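Local coordinates for protein probable methyltransferase (Bordetella pertussis, PDB 3KTY) that probably transfers methyl groups from S-adenosylmethionine to RNA, this chain being the SpoU-type methylase domain of a longer protein, at residues S9-I14 against W166-A171; A28-T33 against A160-A165; R103-L108 against R142-P147; G107-H112 against G119-V124. One frame throughout, in Å; residues are numbered along the deposited sequence. Where two conformers were deposited one is given.

Interaction 1. Residues S9-I14 against W166-A171; sequences SRVRFI and WELRYA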
loop_
_atom_site.group_PDB
_atom_site.type_symbol
_atom_site.label_atom_id
_atom_site.label_comp_id
_atom_site.label_asym_id
_atom_site.label_seq_id
_atom_site.Cartn_x
_atom_site.Cartn_y
_atom_site.Cartn_z
ATOM N N SER A 9 -0.501 -13.530 14.444
ATOM C CA SER A 9 -1.510 -14.560 14.150
ATOM C C SER A 9 -2.871 -14.164 14.698
ATOM O O SER A 9 -3.878 -14.788 14.390
ATOM C CB SER A 9 -1.099 -15.896 14.739
ATOM O OG SER A 9 -1.124 -15.811 16.155
ATOM N N ARG A 10 -2.899 -13.090 15.477
ATOM C CA ARG A 10 -4.110 -12.647 16.176
ATOM C C ARG A 10 -4.827 -11.525 15.468
ATOM O O ARG A 10 -5.773 -10.914 16.012
ATOM C CB ARG A 10 -3.755 -12.235 17.603
ATOM C CG ARG A 10 -3.332 -13.421 18.451
ATOM C CD ARG A 10 -2.649 -12.898 19.680
ATOM N NE ARG A 10 -3.541 -12.086 20.493
ATOM C CZ ARG A 10 -3.144 -11.430 21.575
ATOM N NH1 ARG A 10 -4.012 -10.714 22.281
ATOM N NH2 ARG A 10 -1.871 -11.509 21.953
ATOM N N VAL A 11 -4.376 -11.266 14.238
ATOM C CA VAL A 11 -5.041 -10.330 13.366
ATOM C C VAL A 11 -5.673 -11.044 12.178
ATOM O O VAL A 11 -5.025 -11.869 11.527
ATOM C CB VAL A 11 -4.038 -9.212 12.854
ATOM C CG1 VAL A 11 -4.703 -8.358 11.810
ATOM C CG2 VAL A 11 -3.530 -8.329 14.045
ATOM N N ARG A 12 -6.901 -10.670 11.847
ATOM C CA ARG A 12 -7.613 -11.290 10.716
ATOM C C ARG A 12 -8.146 -10.295 9.754
ATOM O O ARG A 12 -8.660 -9.261 10.180
ATOM C CB ARG A 12 -8.827 -12.053 11.225
ATOM C CG ARG A 12 -8.416 -13.353 11.728
ATOM C CD ARG A 12 -8.955 -13.520 13.061
ATOM N NE ARG A 12 -10.058 -14.421 12.971
ATOM C CZ ARG A 12 -10.102 -15.600 13.562
ATOM N NH1 ARG A 12 -9.105 -16.040 14.313
ATOM N NH2 ARG A 12 -11.160 -16.326 13.381
ATOM N N PHE A 13 -8.094 -10.630 8.462
ATOM C CA PHE A 13 -8.646 -9.762 7.407
ATOM C C PHE A 13 -9.820 -10.426 6.721
ATOM O O PHE A 13 -9.700 -11.492 6.123
ATOM C CB PHE A 13 -7.573 -9.392 6.372
ATOM C CG PHE A 13 -6.358 -8.733 6.977
ATOM C CD1 PHE A 13 -6.199 -7.364 6.928
ATOM C CD2 PHE A 13 -5.415 -9.485 7.644
ATOM C CE1 PHE A 13 -5.097 -6.749 7.509
ATOM C CE2 PHE A 13 -4.315 -8.894 8.210
ATOM C CZ PHE A 13 -4.156 -7.532 8.151
ATOM N N ILE A 14 -10.952 -9.755 6.801
ATOM C CA ILE A 14 -12.204 -10.268 6.324
ATOM C C ILE A 14 -12.734 -9.539 5.100
ATOM O O ILE A 14 -13.078 -8.365 5.165
ATOM C CB ILE A 14 -13.250 -10.258 7.451
ATOM C CG1 ILE A 14 -12.647 -10.985 8.653
ATOM C CG2 ILE A 14 -14.562 -10.955 6.966
ATOM C CD1 ILE A 14 -13.581 -11.116 9.843
ATOM N N TRP A 166 -0.166 -2.804 6.164
ATOM C CA TRP A 166 1.076 -2.070 6.432
ATOM C C TRP A 166 0.946 -1.302 7.775
ATOM O O TRP A 166 1.777 -1.438 8.667
ATOM C CB TRP A 166 1.490 -1.182 5.204
ATOM C CG TRP A 166 2.265 -0.056 5.615
ATOM C CD1 TRP A 166 1.847 1.220 5.695
ATOM C CD2 TRP A 166 3.604 -0.082 6.122
ATOM N NE1 TRP A 166 2.844 2.016 6.203
ATOM C CE2 TRP A 166 3.940 1.239 6.477
ATOM C CE3 TRP A 166 4.553 -1.101 6.319
ATOM C CZ2 TRP A 166 5.170 1.584 7.032
ATOM C CZ3 TRP A 166 5.790 -0.761 6.858
ATOM C CH2 TRP A 166 6.083 0.569 7.200
ATOM N N GLU A 167 -0.124 -0.546 7.948
ATOM C CA GLU A 167 -0.379 0.158 9.230
ATOM C C GLU A 167 -0.347 -0.746 10.454
ATOM O O GLU A 167 0.270 -0.437 11.488
ATOM C CB GLU A 167 -1.737 0.840 9.148
ATOM C CG GLU A 167 -1.654 2.126 8.213
ATOM C CD GLU A 167 -0.796 3.267 8.789
ATOM O OE1 GLU A 167 -0.511 3.274 10.002
ATOM O OE2 GLU A 167 -0.397 4.177 8.033
ATOM N N LEU A 168 -0.997 -1.895 10.314
ATOM C CA LEU A 168 -1.034 -2.866 11.369
ATOM C C LEU A 168 0.326 -3.445 11.633
ATOM O O LEU A 168 0.742 -3.591 12.759
ATOM C CB LEU A 168 -2.021 -3.977 11.030
ATOM C CG LEU A 168 -3.468 -3.552 11.281
ATOM C CD1 LEU A 168 -4.387 -4.599 10.723
ATOM C CD2 LEU A 168 -3.664 -3.384 12.778
ATOM N N ARG A 169 1.034 -3.792 10.588
ATOM C CA ARG A 169 2.379 -4.280 10.801
ATOM C C ARG A 169 3.230 -3.251 11.554
ATOM O O ARG A 169 3.918 -3.551 12.534
ATOM C CB ARG A 169 3.015 -4.613 9.443
ATOM C CG ARG A 169 4.490 -4.886 9.514
ATOM C CD ARG A 169 5.030 -5.450 8.137
ATOM N NE ARG A 169 6.403 -5.863 8.362
ATOM C CZ ARG A 169 6.758 -6.990 8.959
ATOM N NH1 ARG A 169 5.844 -7.862 9.336
ATOM N NH2 ARG A 169 8.032 -7.246 9.181
ATOM N N TYR A 170 3.183 -2.023 11.087
ATOM C CA TYR A 170 4.029 -1.020 11.691
ATOM C C TYR A 170 3.667 -0.874 13.162
ATOM O O TYR A 170 4.530 -0.696 14.021
ATOM C CB TYR A 170 3.894 0.340 10.980
ATOM C CG TYR A 170 5.017 1.280 11.350
ATOM C CD1 TYR A 170 6.233 1.235 10.662
ATOM C CD2 TYR A 170 4.890 2.175 12.416
ATOM C CE1 TYR A 170 7.299 2.077 11.005
ATOM C CE2 TYR A 170 5.953 3.052 12.750
ATOM C CZ TYR A 170 7.142 2.988 12.055
ATOM O OH TYR A 170 8.192 3.823 12.407
ATOM N N ALA A 171 2.379 -0.891 13.434
ATOM C CA ALA A 171 1.949 -0.651 14.804
ATOM C C ALA A 171 2.283 -1.865 15.726
ATOM O O ALA A 171 2.475 -1.707 16.918
ATOM C CB ALA A 171 0.474 -0.273 14.857
#
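L168 carries this contact with a single methyl. Its CD1 lies 3.9 Å from V11 CG1, and the same CD1 is 3.9 Å from F13 CZ, so one branch of the leucine touches two residues that stand two places apart on strand 11-16. That spacing puts V11 and F13 on the same side of the strand, both turned toward helix 157-172, while R12 between them points away. The CB of L168 points toward the strand, and chi1 of -79° with an extended chi2 of 171° carries CD1 out to V11 and F13. F13 reaches out from the other direction, and the methyl meets its ring obliquely. V11 contributes CG1, the methyl lying anti to its backbone N (chi1 173°).

All three residues are buried, and the packing is apolar and small, about 101 Å² in all. The strand and helix backbones stay apart, the nearest CA atoms, of V11 and L168, being 8.7 Å from each other, so side chains alone fill the gap. Around this core, F13 meets F36 edge-to-face and I123 also packs against L168. The open side lies just before the strand, where S9 is exposed and R10 partly so, the guanidinium of R10 bonding to the backbone O of G119. W166, E167, R169 and Y170 are instead engaged by the second subunit; E167 pairs with R103 of its own chain and with R103 of that subunit. The arrangement is characteristic of the alpha/beta SPOUT methyltransferase fold: the last helix of this domain, 157-172, packs on the sheet and here also lines the dimer interface.

Interaction 2. Residues A28-T33 against A160-A165; sequences ARAIKT and ALQLAA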
loop_
_atom_site.group_PDB
_atom_site.type_symbol
_atom_site.label_atom_id
_atom_site.label_comp_id
_atom_site.label_asym_id
_atom_site.label_seq_id
_atom_site.Cartn_x
_atom_site.Cartn_y
_atom_site.Cartn_z
ATOM N N ALA A 28 -4.288 -12.324 -0.545
ATOM C CA ALA A 28 -3.482 -13.224 0.263
ATOM C C ALA A 28 -2.019 -12.824 0.253
ATOM O O ALA A 28 -1.339 -12.916 1.281
ATOM C CB ALA A 28 -3.639 -14.677 -0.241
ATOM N N ARG A 29 -1.551 -12.394 -0.928
ATOM C CA ARG A 29 -0.160 -12.016 -1.146
ATOM C C ARG A 29 0.071 -10.711 -0.415
ATOM O O ARG A 29 1.007 -10.576 0.384
ATOM C CB ARG A 29 0.155 -11.872 -2.646
ATOM C CG ARG A 29 1.635 -11.734 -2.930
ATOM C CD ARG A 29 2.005 -11.442 -4.409
ATOM N NE ARG A 29 2.786 -10.205 -4.498
ATOM C CZ ARG A 29 4.045 -10.059 -4.070
ATOM N NH1 ARG A 29 4.650 -8.877 -4.170
ATOM N NH2 ARG A 29 4.708 -11.084 -3.537
ATOM N N ALA A 30 -0.790 -9.742 -0.674
ATOM C CA ALA A 30 -0.743 -8.509 0.128
ATOM C C ALA A 30 -0.533 -8.777 1.631
ATOM O O ALA A 30 0.417 -8.271 2.215
ATOM C CB ALA A 30 -2.010 -7.694 -0.080
ATOM N N ILE A 31 -1.400 -9.556 2.282
ATOM C CA ILE A 31 -1.205 -9.698 3.735
ATOM C C ILE A 31 0.028 -10.493 4.120
ATOM O O ILE A 31 0.681 -10.218 5.118
ATOM C CB ILE A 31 -2.462 -10.174 4.534
ATOM C CG1 ILE A 31 -2.886 -11.586 4.135
ATOM C CG2 ILE A 31 -3.618 -9.177 4.386
ATOM C CD1 ILE A 31 -4.000 -12.106 5.013
ATOM N N LYS A 32 0.373 -11.481 3.321
ATOM C CA LYS A 32 1.568 -12.198 3.652
ATOM C C LYS A 32 2.780 -11.277 3.642
ATOM O O LYS A 32 3.642 -11.411 4.501
ATOM C CB LYS A 32 1.794 -13.382 2.719
ATOM C CG LYS A 32 2.763 -14.362 3.310
ATOM C CD LYS A 32 2.900 -15.579 2.437
ATOM C CE LYS A 32 3.681 -16.678 3.154
ATOM N NZ LYS A 32 4.447 -17.481 2.165
ATOM N N THR A 33 2.868 -10.369 2.660
ATOM C CA THR A 33 4.033 -9.491 2.588
ATOM C C THR A 33 4.197 -8.627 3.832
ATOM O O THR A 33 5.289 -8.140 4.108
ATOM C CB THR A 33 4.059 -8.554 1.335
ATOM O OG1 THR A 33 3.051 -7.535 1.448
ATOM C CG2 THR A 33 3.850 -9.337 0.093
ATOM N N ALA A 160 -6.479 -1.204 -0.615
ATOM C CA ALA A 160 -6.983 -0.933 0.711
ATOM C C ALA A 160 -6.363 -1.914 1.708
ATOM O O ALA A 160 -5.821 -1.502 2.734
ATOM C CB ALA A 160 -8.477 -1.002 0.770
ATOM N N LEU A 161 -6.393 -3.199 1.375
ATOM C CA LEU A 161 -5.846 -4.222 2.266
ATOM C C LEU A 161 -4.355 -4.049 2.537
ATOM O O LEU A 161 -3.887 -4.206 3.679
ATOM C CB LEU A 161 -6.088 -5.625 1.717
ATOM C CG LEU A 161 -7.311 -6.262 2.321
ATOM C CD1 LEU A 161 -7.375 -7.726 1.947
ATOM C CD2 LEU A 161 -7.242 -6.105 3.798
ATOM N N GLN A 162 -3.590 -3.771 1.497
ATOM C CA GLN A 162 -2.170 -3.605 1.719
ATOM C C GLN A 162 -1.897 -2.412 2.685
ATOM O O GLN A 162 -1.095 -2.524 3.630
ATOM C CB GLN A 162 -1.446 -3.435 0.386
ATOM C CG GLN A 162 0.031 -3.745 0.470
ATOM C CD GLN A 162 0.731 -3.529 -0.856
ATOM O OE1 GLN A 162 1.925 -3.824 -1.005
ATOM N NE2 GLN A 162 -0.015 -3.014 -1.839
ATOM N N LEU A 163 -2.572 -1.282 2.447
ATOM C CA LEU A 163 -2.420 -0.156 3.343
ATOM C C LEU A 163 -2.759 -0.580 4.784
ATOM O O LEU A 163 -1.992 -0.327 5.684
ATOM C CB LEU A 163 -3.243 1.065 2.893
ATOM C CG LEU A 163 -2.701 1.662 1.627
ATOM C CD1 LEU A 163 -3.353 2.976 1.352
ATOM C CD2 LEU A 163 -1.211 1.819 1.753
ATOM N N ALA A 164 -3.908 -1.202 4.995
ATOM C CA ALA A 164 -4.307 -1.622 6.347
ATOM C C ALA A 164 -3.289 -2.542 7.008
ATOM O O ALA A 164 -2.908 -2.387 8.175
ATOM C CB ALA A 164 -5.631 -2.322 6.289
ATOM N N ALA A 165 -2.832 -3.510 6.230
ATOM C CA ALA A 165 -1.887 -4.460 6.724
ATOM C C ALA A 165 -0.529 -3.800 6.974
ATOM O O ALA A 165 0.188 -4.197 7.884
ATOM C CB ALA A 165 -1.760 -5.650 5.750
#
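A30 and I31 of helix 21-33 meet Q162 and A165 of helix 157-172 in a helix-to-helix contact at one layer of the alpha-beta-alpha sandwich that makes up the SPOUT methyltransferase domain. The backbones come close, with CA of A30 and CA of Q162 only 5.3 Å apart, an approach that the small side chain of A30 permits.

The packing is between carbon atoms. A30 CB faces Q162 CB at 4.3 Å, so it is the base of the glutamine and not its amide that meets the alanine. With CG anti to the backbone N (chi1 -159°), the rest of the Q162 side chain runs on past A30; Q162 is poorly ordered, so the position of its amide carries little weight. One turn on along helix 157-172, A165 CB lies 4.2 Å from CG2 of I31, the neighbour of A30, where the CA atoms of I31 and A165 are 6.1 Å apart. L161 adds buried surface without an atomic contact this close. Beneath the helices, F13 of strand 11-16 packs against I31, L161 and A165, and so joins both of them to the sheet.

Polar interactions lie within each helix or lead to other parts of the assembly. Backbone bonds such as A165 N to L161 O, 2.8 Å, maintain the turns. Toward the second subunit, R29 NH1 bonds to Q159 OE1 of that chain, and Y152 of the same neighbour packs on R29 and T33, which places the contact beside the dimer interface. T33 turns its hydroxyl back onto the main chain: OG1 donates to A30 O at 2.8 Å, tilted 22° from the carbonyl plane.

Interaction 3. Residues R103-L108 against R142-P147; sequences REAAGL and RICHIP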
loop_
_atom_site.group_PDB
_atom_site.type_symbol
_atom_site.label_atom_id
_atom_site.label_comp_id
_atom_site.label_asym_id
_atom_site.label_seq_id
_atom_site.Cartn_x
_atom_site.Cartn_y
_atom_site.Cartn_z
ATOM N N ARG A 103 -4.661 4.805 10.813
ATOM C CA ARG A 103 -3.478 4.938 11.660
ATOM C C ARG A 103 -3.856 4.899 13.167
ATOM O O ARG A 103 -3.205 4.234 13.938
ATOM C CB ARG A 103 -2.666 6.176 11.262
ATOM C CG ARG A 103 -1.649 6.642 12.272
ATOM C CD ARG A 103 -0.199 6.353 11.879
ATOM N NE ARG A 103 0.120 6.332 10.437
ATOM C CZ ARG A 103 1.006 7.124 9.841
ATOM N NH1 ARG A 103 1.643 8.067 10.543
ATOM N NH2 ARG A 103 1.270 6.970 8.547
ATOM N N GLU A 104 -4.913 5.613 13.538
ATOM C CA GLU A 104 -5.534 5.479 14.855
ATOM C C GLU A 104 -6.010 4.026 15.109
ATOM O O GLU A 104 -5.816 3.459 16.184
ATOM C CB GLU A 104 -6.680 6.502 15.000
ATOM C CG GLU A 104 -6.197 7.953 14.850
ATOM C CD GLU A 104 -7.288 8.977 14.494
ATOM O OE1 GLU A 104 -8.217 8.656 13.725
ATOM O OE2 GLU A 104 -7.194 10.127 14.974
ATOM N N ALA A 105 -6.592 3.412 14.100
ATOM C CA ALA A 105 -7.163 2.112 14.266
ATOM C C ALA A 105 -6.044 1.107 14.548
ATOM O O ALA A 105 -6.136 0.276 15.478
ATOM C CB ALA A 105 -8.030 1.741 13.071
ATOM N N ALA A 106 -4.959 1.220 13.802
ATOM C CA ALA A 106 -3.778 0.392 14.056
ATOM C C ALA A 106 -3.220 0.533 15.482
ATOM O O ALA A 106 -2.907 -0.466 16.126
ATOM C CB ALA A 106 -2.700 0.662 13.034
ATOM N N GLY A 107 -3.104 1.762 15.981
ATOM C CA GLY A 107 -2.694 1.975 17.372
ATOM C C GLY A 107 -3.614 1.303 18.417
ATOM O O GLY A 107 -3.138 0.663 19.365
ATOM N N LEU A 108 -4.923 1.457 18.235
ATOM C CA LEU A 108 -5.934 0.742 19.033
ATOM C C LEU A 108 -5.749 -0.767 18.949
ATOM O O LEU A 108 -5.778 -1.442 19.948
ATOM C CB LEU A 108 -7.311 1.080 18.535
ATOM C CG LEU A 108 -7.682 2.533 18.729
ATOM C CD1 LEU A 108 -8.944 2.849 17.923
ATOM C CD2 LEU A 108 -7.860 2.786 20.234
ATOM N N ARG A 142 -15.800 -0.699 15.524
ATOM C CA ARG A 142 -15.469 0.635 15.042
ATOM C C ARG A 142 -15.501 0.723 13.538
ATOM O O ARG A 142 -15.377 -0.309 12.837
ATOM C CB ARG A 142 -14.072 1.017 15.489
ATOM C CG ARG A 142 -13.907 1.060 16.975
ATOM C CD ARG A 142 -14.386 2.381 17.513
ATOM N NE ARG A 142 -13.539 2.733 18.629
ATOM C CZ ARG A 142 -12.724 3.781 18.667
ATOM N NH1 ARG A 142 -12.000 3.977 19.752
ATOM N NH2 ARG A 142 -12.645 4.635 17.652
ATOM N N ILE A 143 -15.669 1.958 13.063
ATOM C CA ILE A 143 -15.487 2.304 11.663
ATOM C C ILE A 143 -14.131 2.948 11.562
ATOM O O ILE A 143 -13.753 3.772 12.403
ATOM C CB ILE A 143 -16.455 3.389 11.211
ATOM C CG1 ILE A 143 -17.315 3.893 12.381
ATOM C CG2 ILE A 143 -17.254 2.929 10.028
ATOM C CD1 ILE A 143 -18.688 3.187 12.555
ATOM N N CYS A 144 -13.379 2.596 10.538
ATOM C CA CYS A 144 -12.211 3.396 10.237
ATOM C C CYS A 144 -12.162 3.651 8.732
ATOM O O CYS A 144 -12.897 3.029 7.977
ATOM C CB CYS A 144 -10.929 2.785 10.817
ATOM S SG CYS A 144 -10.331 1.404 9.937
ATOM N N HIS A 145 -11.357 4.610 8.308
ATOM C CA HIS A 145 -11.299 4.943 6.890
ATOM C C HIS A 145 -9.877 5.221 6.437
ATOM O O HIS A 145 -8.981 5.504 7.242
ATOM C CB HIS A 145 -12.235 6.110 6.532
ATOM C CG HIS A 145 -11.650 7.457 6.786
ATOM N ND1 HIS A 145 -11.586 8.433 5.812
ATOM C CD2 HIS A 145 -11.093 7.997 7.897
ATOM C CE1 HIS A 145 -11.030 9.522 6.317
ATOM N NE2 HIS A 145 -10.720 9.284 7.579
ATOM N N ILE A 146 -9.671 5.095 5.138
ATOM C CA ILE A 146 -8.383 5.423 4.556
ATOM C C ILE A 146 -8.641 6.722 3.828
ATOM O O ILE A 146 -9.397 6.739 2.852
ATOM C CB ILE A 146 -7.927 4.328 3.599
ATOM C CG1 ILE A 146 -7.822 2.995 4.353
ATOM C CG2 ILE A 146 -6.617 4.685 2.956
ATOM C CD1 ILE A 146 -6.974 1.963 3.667
ATOM N N PRO A 147 -8.084 7.831 4.353
ATOM C CA PRO A 147 -8.285 9.174 3.788
ATOM C C PRO A 147 -7.416 9.363 2.540
ATOM O O PRO A 147 -6.390 10.033 2.635
ATOM C CB PRO A 147 -7.816 10.108 4.923
ATOM C CG PRO A 147 -6.729 9.307 5.660
ATOM C CD PRO A 147 -7.209 7.844 5.549
#
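L108 places its CD1 over one face of the R142 guanidinium, 3.6 Å above the plane and offset toward the rim, with R142 NH1 as the nearest atom at 3.7 Å from L108 CD1. The two side chains cross at about a right angle. R142 reaches this position through bends at chi2 (-83°) and chi3 (-145°), which fold its chain from strand 142-145 up to helix 102-115.

The second touch is deeper and wholly apolar in its closest pair: A105 CB stands 3.8 Å from C144 CB and 3.9 Å from C144 SG. Here the CA atoms of A105 and C144 are 6.6 Å apart, an approach consistent with the small side chain of A105. F86 and C100 flank this alanine from the strands on the two sides of 142-145, so the helix packs against the part of the sheet near its edge strand 100-101.

C144 and A105 are buried, whereas R142 is exposed. Stacking against a methyl engages the guanidinium face through dispersion, while its N-H groups lie around the rim of the plane, so the hydrocarbon cover probably leaves the charge solvated.

Interaction 4. Residues G107-H112 against G119-V124; sequences GLARRH and GVVAIV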
loop_
_atom_site.group_PDB
_atom_site.type_symbol
_atom_site.label_atom_id
_atom_site.label_comp_id
_atom_site.label_asym_id
_atom_site.label_seq_id
_atom_site.Cartn_x
_atom_site.Cartn_y
_atom_site.Cartn_z
ATOM N N GLY A 107 -3.104 1.762 15.981
ATOM C CA GLY A 107 -2.694 1.975 17.372
ATOM C C GLY A 107 -3.614 1.303 18.417
ATOM O O GLY A 107 -3.138 0.663 19.365
ATOM N N LEU A 108 -4.923 1.457 18.235
ATOM C CA LEU A 108 -5.934 0.742 19.033
ATOM C C LEU A 108 -5.749 -0.767 18.949
ATOM O O LEU A 108 -5.778 -1.442 19.948
ATOM C CB LEU A 108 -7.311 1.080 18.535
ATOM C CG LEU A 108 -7.682 2.533 18.729
ATOM C CD1 LEU A 108 -8.944 2.849 17.923
ATOM C CD2 LEU A 108 -7.860 2.786 20.234
ATOM N N ALA A 109 -5.530 -1.301 17.758
ATOM C CA ALA A 109 -5.284 -2.722 17.648
ATOM C C ALA A 109 -4.121 -3.207 18.510
ATOM O O ALA A 109 -4.201 -4.264 19.126
ATOM C CB ALA A 109 -5.059 -3.114 16.205
ATOM N N ARG A 110 -3.031 -2.448 18.518
ATOM C CA ARG A 110 -1.819 -2.809 19.245
ATOM C C ARG A 110 -2.097 -2.870 20.733
ATOM O O ARG A 110 -1.656 -3.779 21.423
ATOM C CB ARG A 110 -0.707 -1.770 18.987
ATOM C CG ARG A 110 0.398 -1.748 20.028
ATOM C CD ARG A 110 1.212 -2.996 19.929
ATOM N NE ARG A 110 2.295 -2.991 20.908
ATOM C CZ ARG A 110 3.565 -2.713 20.604
ATOM N NH1 ARG A 110 3.930 -2.398 19.338
ATOM N NH2 ARG A 110 4.485 -2.763 21.555
ATOM N N ARG A 111 -2.826 -1.869 21.204
ATOM C CA ARG A 111 -3.221 -1.738 22.595
ATOM C C ARG A 111 -4.091 -2.939 22.995
ATOM O O ARG A 111 -3.854 -3.589 24.012
ATOM C CB ARG A 111 -4.031 -0.441 22.750
ATOM C CG ARG A 111 -3.690 0.419 23.950
ATOM C CD ARG A 111 -4.089 1.885 23.710
ATOM N NE ARG A 111 -3.259 2.499 22.668
ATOM C CZ ARG A 111 -3.691 3.413 21.797
ATOM N NH1 ARG A 111 -2.858 3.913 20.876
ATOM N NH2 ARG A 111 -4.954 3.833 21.846
ATOM N N HIS A 112 -5.086 -3.236 22.169
ATOM C CA HIS A 112 -5.954 -4.365 22.408
ATOM C C HIS A 112 -5.167 -5.671 22.472
ATOM O O HIS A 112 -5.339 -6.441 23.387
ATOM C CB HIS A 112 -7.044 -4.429 21.345
ATOM C CG HIS A 112 -8.099 -5.456 21.629
ATOM N ND1 HIS A 112 -9.075 -5.271 22.589
ATOM C CD2 HIS A 112 -8.339 -6.672 21.074
ATOM C CE1 HIS A 112 -9.858 -6.337 22.622
ATOM N NE2 HIS A 112 -9.425 -7.205 21.726
ATOM N N GLY A 119 -7.239 -11.605 22.861
ATOM C CA GLY A 119 -7.974 -10.716 21.983
ATOM C C GLY A 119 -7.669 -11.020 20.521
ATOM O O GLY A 119 -6.629 -11.556 20.179
ATOM N N VAL A 120 -8.617 -10.714 19.657
ATOM C CA VAL A 120 -8.457 -10.976 18.258
ATOM C C VAL A 120 -8.935 -9.755 17.550
ATOM O O VAL A 120 -9.993 -9.202 17.871
ATOM C CB VAL A 120 -9.317 -12.150 17.782
ATOM C CG1 VAL A 120 -9.182 -12.289 16.264
ATOM C CG2 VAL A 120 -8.859 -13.390 18.460
ATOM N N VAL A 121 -8.151 -9.322 16.577
ATOM C CA VAL A 121 -8.484 -8.105 15.876
ATOM C C VAL A 121 -8.835 -8.454 14.463
ATOM O O VAL A 121 -8.166 -9.271 13.825
ATOM C CB VAL A 121 -7.302 -7.068 15.896
ATOM C CG1 VAL A 121 -7.570 -5.927 14.923
ATOM C CG2 VAL A 121 -7.129 -6.524 17.276
ATOM N N ALA A 122 -9.884 -7.826 13.964
ATOM C CA ALA A 122 -10.210 -8.011 12.570
ATOM C C ALA A 122 -10.390 -6.699 11.877
ATOM O O ALA A 122 -10.946 -5.728 12.436
ATOM C CB ALA A 122 -11.474 -8.910 12.379
ATOM N N ILE A 123 -9.909 -6.698 10.639
ATOM C CA ILE A 123 -10.213 -5.672 9.666
ATOM C C ILE A 123 -11.212 -6.214 8.681
ATOM O O ILE A 123 -10.979 -7.251 8.084
ATOM C CB ILE A 123 -8.965 -5.311 8.878
ATOM C CG1 ILE A 123 -7.862 -4.919 9.855
ATOM C CG2 ILE A 123 -9.259 -4.097 7.961
ATOM C CD1 ILE A 123 -8.234 -3.720 10.682
ATOM N N VAL A 124 -12.308 -5.494 8.501
ATOM C CA VAL A 124 -13.408 -5.912 7.634
ATOM C C VAL A 124 -13.607 -5.037 6.397
ATOM O O VAL A 124 -13.941 -3.856 6.509
ATOM C CB VAL A 124 -14.743 -5.894 8.440
ATOM C CG1 VAL A 124 -15.927 -6.435 7.593
ATOM C CG2 VAL A 124 -14.602 -6.686 9.743
#
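Helix 102-115 approaches strand 121-125 where the CA atoms of A109 and V121 are 6.5 Å apart, and the loop leading into that strand where those of H112 and G119 are 6.7 Å apart. As the helix advances from A109 to H112, its partners step back from V121 to G119, so the two segments run in opposite senses. This fits the short connection that turns the chain from the helix back into the sheet, part of a right-handed beta-alpha-beta crossover from strand 100-101 to strand 121-125.

V121 meets both helix residues. Its CG1 lies 4.0 Å from A109 CB, and its CG2 is 4.0 Å from H112 CD2, so each methyl of the valine has its own main partner. H112 has CG anti to its backbone N (chi1 -172°), which sends the imidazole across from the helix, past V121, to the loop at G119. There H112 NE2 approaches G119 CA at 3.8 Å. V120 N stands near the plane of the imidazole at its edge, 4.2 Å from H112 NE2, too far for a direct bond.

The hydroxyl of T83 bridges that gap: its OG1 is hydrogen-bonded to H112 NE2 and also to V120 N. The histidine therefore combines carbon packing along the valine with a polar link at its far end, and the shared threonine hydroxyl probably fixes the rotation of the ring while tying the helix to the loop just before the strand.

Overall arrangement
All four contacts join helices to the central parallel sheet or to one another. Interactions 1 and 2 share helix 157-172 and lie with centres 9 Å apart, F13 of interaction 1 packing into interaction 2. Interactions 3 and 4, with centres about 10 Å apart, overlap on helix 102-115 at G107 and L108. Strands 11-16 and 121-125 are neighbours in the sheet and bring interactions 1 and 4 together, their centres about 8 Å apart, and E167 and R103 form a salt bridge between interactions 1 and 3. Along the chain, the segments of interaction 1 enclose all the others, so the first strand and last helix of this domain are brought together. Interactions 1, 2 and 3 also border the second subunit, so the dimer interface adjoins the packed core.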